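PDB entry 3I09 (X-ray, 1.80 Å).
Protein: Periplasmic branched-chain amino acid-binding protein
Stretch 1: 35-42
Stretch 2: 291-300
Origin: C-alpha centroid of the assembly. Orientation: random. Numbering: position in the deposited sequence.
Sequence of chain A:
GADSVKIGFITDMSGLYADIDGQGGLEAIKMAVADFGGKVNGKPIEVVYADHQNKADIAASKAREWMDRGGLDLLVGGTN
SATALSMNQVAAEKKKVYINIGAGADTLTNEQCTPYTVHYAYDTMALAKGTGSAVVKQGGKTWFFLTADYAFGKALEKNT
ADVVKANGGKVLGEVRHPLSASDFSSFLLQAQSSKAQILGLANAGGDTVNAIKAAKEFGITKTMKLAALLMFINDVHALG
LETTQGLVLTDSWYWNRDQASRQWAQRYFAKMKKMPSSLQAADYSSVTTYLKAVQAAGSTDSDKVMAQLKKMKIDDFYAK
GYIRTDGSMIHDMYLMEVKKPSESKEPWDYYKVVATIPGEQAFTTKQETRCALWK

Stretch 1, residues 35-42: DFGGKVNG
Stretch 2 (291-300) LKAVQAAGST

Phe36, Val40 and Leu291 form the apolar centre. Residues 291-297 are the end of a helix, and the CA-to-CB bonds of Leu291 and Val294 point toward stretch 1. Phe36 (chi1 -163°, t; chi2 81°) lays one ring face over Leu291. Leu291 CB sits 3.5 Å from the Phe36 ring centroid, 8° off the normal, a CH-pi contact. Leu291 is m, t.

After Phe36 the chain turns through Gly37 (phi/psi 109/4), which closes a Schellman motif, and Gly38 (78/-1). At Gly37 a CB would jam against the carbonyl O of Phe36. Lys39 and Val40 are extended. The CA-to-CB bond of Lys39 points away from the helix and that of Val40 (-154/144, chi1 p) toward it. Val40 CG1 lies 4.0 Å from Leu291 CD2 and 3.9 Å from Val294 CG1. Val294 is t.

Outward, the CA-to-CB bond of Gln295 (t, t, chi3 -105°) points sideways; Gln295 OE1 is 3.4 Å from Phe36 CZ. The CA atoms of Val40 and Gln295 are 6.2 Å apart, those of Asn41 and Gly298 6.1 Å.

Asn41 (48/41, chi1 m, chi2 -22°) forms the polar edge. Asn41 ND2 donates a hydrogen bond to Val294 O (3.2 Å, N-H...O angle 153°). Val294 O also accepts weak bonds from Gly298 N (2.9 Å) and Ser299 N (3.4 Å), where the helix gives way to Gly298 (64/24). Asn41 ND2 and Ser299 N are 3.1 Å apart, but both are donors and do not bond.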

# COMPACT_ATOMS: atom_id res chain seq x y z
N ASP A 35 -9.45 20.88 -3.46
CA ASP A 35 -8.25 21.74 -3.47
C ASP A 35 -7.77 22.14 -4.86
O ASP A 35 -7.23 23.24 -5.05
CB ASP A 35 -7.09 21.12 -2.69
CG ASP A 35 -7.38 21.01 -1.19
OD1 ASP A 35 -8.33 21.65 -0.67
OD2 ASP A 35 -6.62 20.27 -0.52
N PHE A 36 -8.00 21.26 -5.83
CA PHE A 36 -7.62 21.51 -7.23
C PHE A 36 -8.56 22.54 -7.88
O PHE A 36 -8.25 23.08 -8.93
CB PHE A 36 -7.71 20.18 -8.00
CG PHE A 36 -6.99 20.20 -9.32
CD1 PHE A 36 -5.63 20.01 -9.37
CD2 PHE A 36 -7.67 20.41 -10.50
CE1 PHE A 36 -4.96 20.04 -10.58
CE2 PHE A 36 -6.98 20.43 -11.71
CZ PHE A 36 -5.64 20.26 -11.74
N GLY A 37 -9.69 22.82 -7.23
CA GLY A 37 -10.71 23.76 -7.71
C GLY A 37 -12.01 23.13 -8.17
O GLY A 37 -12.91 23.83 -8.66
N GLY A 38 -12.16 21.81 -8.05
CA GLY A 38 -13.44 21.15 -8.31
C GLY A 38 -13.80 20.94 -9.77
O GLY A 38 -14.85 20.38 -10.07
N LYS A 39 -12.92 21.40 -10.68
CA LYS A 39 -13.11 21.20 -12.10
C LYS A 39 -11.77 21.07 -12.79
O LYS A 39 -10.73 21.42 -12.24
CB LYS A 39 -13.90 22.37 -12.70
CG LYS A 39 -13.34 23.69 -12.44
CD LYS A 39 -14.11 24.78 -13.23
CE LYS A 39 -13.12 25.91 -13.64
NZ LYS A 39 -13.71 26.91 -14.58
N VAL A 40 -11.80 20.53 -14.00
CA VAL A 40 -10.62 20.46 -14.83
C VAL A 40 -11.08 20.41 -16.27
O VAL A 40 -12.13 19.84 -16.57
CB VAL A 40 -9.69 19.26 -14.50
CG1 VAL A 40 -10.33 17.91 -14.80
CG2 VAL A 40 -8.35 19.41 -15.26
N ASN A 41 -10.33 21.06 -17.14
CA ASN A 41 -10.71 21.25 -18.54
C ASN A 41 -12.13 21.75 -18.73
O ASN A 41 -12.87 21.29 -19.61
CB ASN A 41 -10.49 19.97 -19.32
CG ASN A 41 -9.04 19.56 -19.37
OD1 ASN A 41 -8.11 20.38 -19.19
ND2 ASN A 41 -8.81 18.29 -19.65
N GLY A 42 -12.52 22.69 -17.88
CA GLY A 42 -13.84 23.25 -17.93
C GLY A 42 -14.99 22.36 -17.48
O GLY A 42 -16.12 22.76 -17.59
N LEU A 291 -5.09 14.78 -11.90
CA LEU A 291 -5.72 16.01 -12.35
C LEU A 291 -4.71 16.91 -13.06
O LEU A 291 -5.05 17.55 -14.04
CB LEU A 291 -6.47 16.75 -11.23
CG LEU A 291 -7.71 16.00 -10.67
CD1 LEU A 291 -8.28 16.70 -9.42
CD2 LEU A 291 -8.78 15.84 -11.74
N LYS A 292 -3.47 16.94 -12.56
CA LYS A 292 -2.42 17.75 -13.21
C LYS A 292 -2.16 17.22 -14.61
O LYS A 292 -1.89 18.00 -15.52
CB LYS A 292 -1.12 17.77 -12.41
CG LYS A 292 -1.18 18.69 -11.22
CD LYS A 292 0.12 18.70 -10.41
CE LYS A 292 0.10 19.81 -9.31
NZ LYS A 292 0.11 21.22 -9.83
N ALA A 293 -2.22 15.91 -14.78
CA ALA A 293 -2.00 15.31 -16.07
C ALA A 293 -3.15 15.61 -17.05
O ALA A 293 -2.90 15.95 -18.20
CB ALA A 293 -1.79 13.81 -15.91
N VAL A 294 -4.38 15.54 -16.58
CA VAL A 294 -5.55 15.89 -17.40
C VAL A 294 -5.45 17.37 -17.79
O VAL A 294 -5.70 17.69 -18.93
CB VAL A 294 -6.87 15.64 -16.70
CG1 VAL A 294 -8.06 16.19 -17.53
CG2 VAL A 294 -7.07 14.10 -16.44
N GLN A 295 -5.07 18.23 -16.84
CA GLN A 295 -4.93 19.70 -17.05
C GLN A 295 -3.88 20.01 -18.11
O GLN A 295 -4.11 20.87 -18.99
CB GLN A 295 -4.57 20.36 -15.71
CG GLN A 295 -4.31 21.92 -15.70
CD GLN A 295 -4.10 22.40 -14.28
OE1 GLN A 295 -4.99 23.04 -13.67
NE2 GLN A 295 -2.99 22.00 -13.70
N ALA A 296 -2.74 19.32 -18.03
CA ALA A 296 -1.65 19.44 -18.99
C ALA A 296 -1.98 18.83 -20.34
O ALA A 296 -1.61 19.39 -21.37
CB ALA A 296 -0.32 18.85 -18.41
N ALA A 297 -2.68 17.70 -20.38
CA ALA A 297 -3.09 17.09 -21.64
C ALA A 297 -4.23 17.84 -22.33
O ALA A 297 -4.45 17.65 -23.53
CB ALA A 297 -3.50 15.65 -21.41
N GLY A 298 -5.02 18.60 -21.57
CA GLY A 298 -6.26 19.18 -22.09
C GLY A 298 -7.31 18.15 -22.48
O GLY A 298 -8.20 18.43 -23.28
N SER A 299 -7.23 16.96 -21.91
CA SER A 299 -8.04 15.83 -22.34
C SER A 299 -8.08 14.81 -21.21
O SER A 299 -7.11 14.71 -20.46
CB SER A 299 -7.35 15.15 -23.54
OG SER A 299 -8.08 14.02 -24.01
N THR A 300 -9.15 14.02 -21.14
CA THR A 300 -9.18 12.81 -20.30
C THR A 300 -8.90 11.54 -21.12
O THR A 300 -8.90 10.44 -20.57
CB THR A 300 -10.55 12.63 -19.61
OG1 THR A 300 -11.59 12.90 -20.56
CG2 THR A 300 -10.70 13.57 -18.41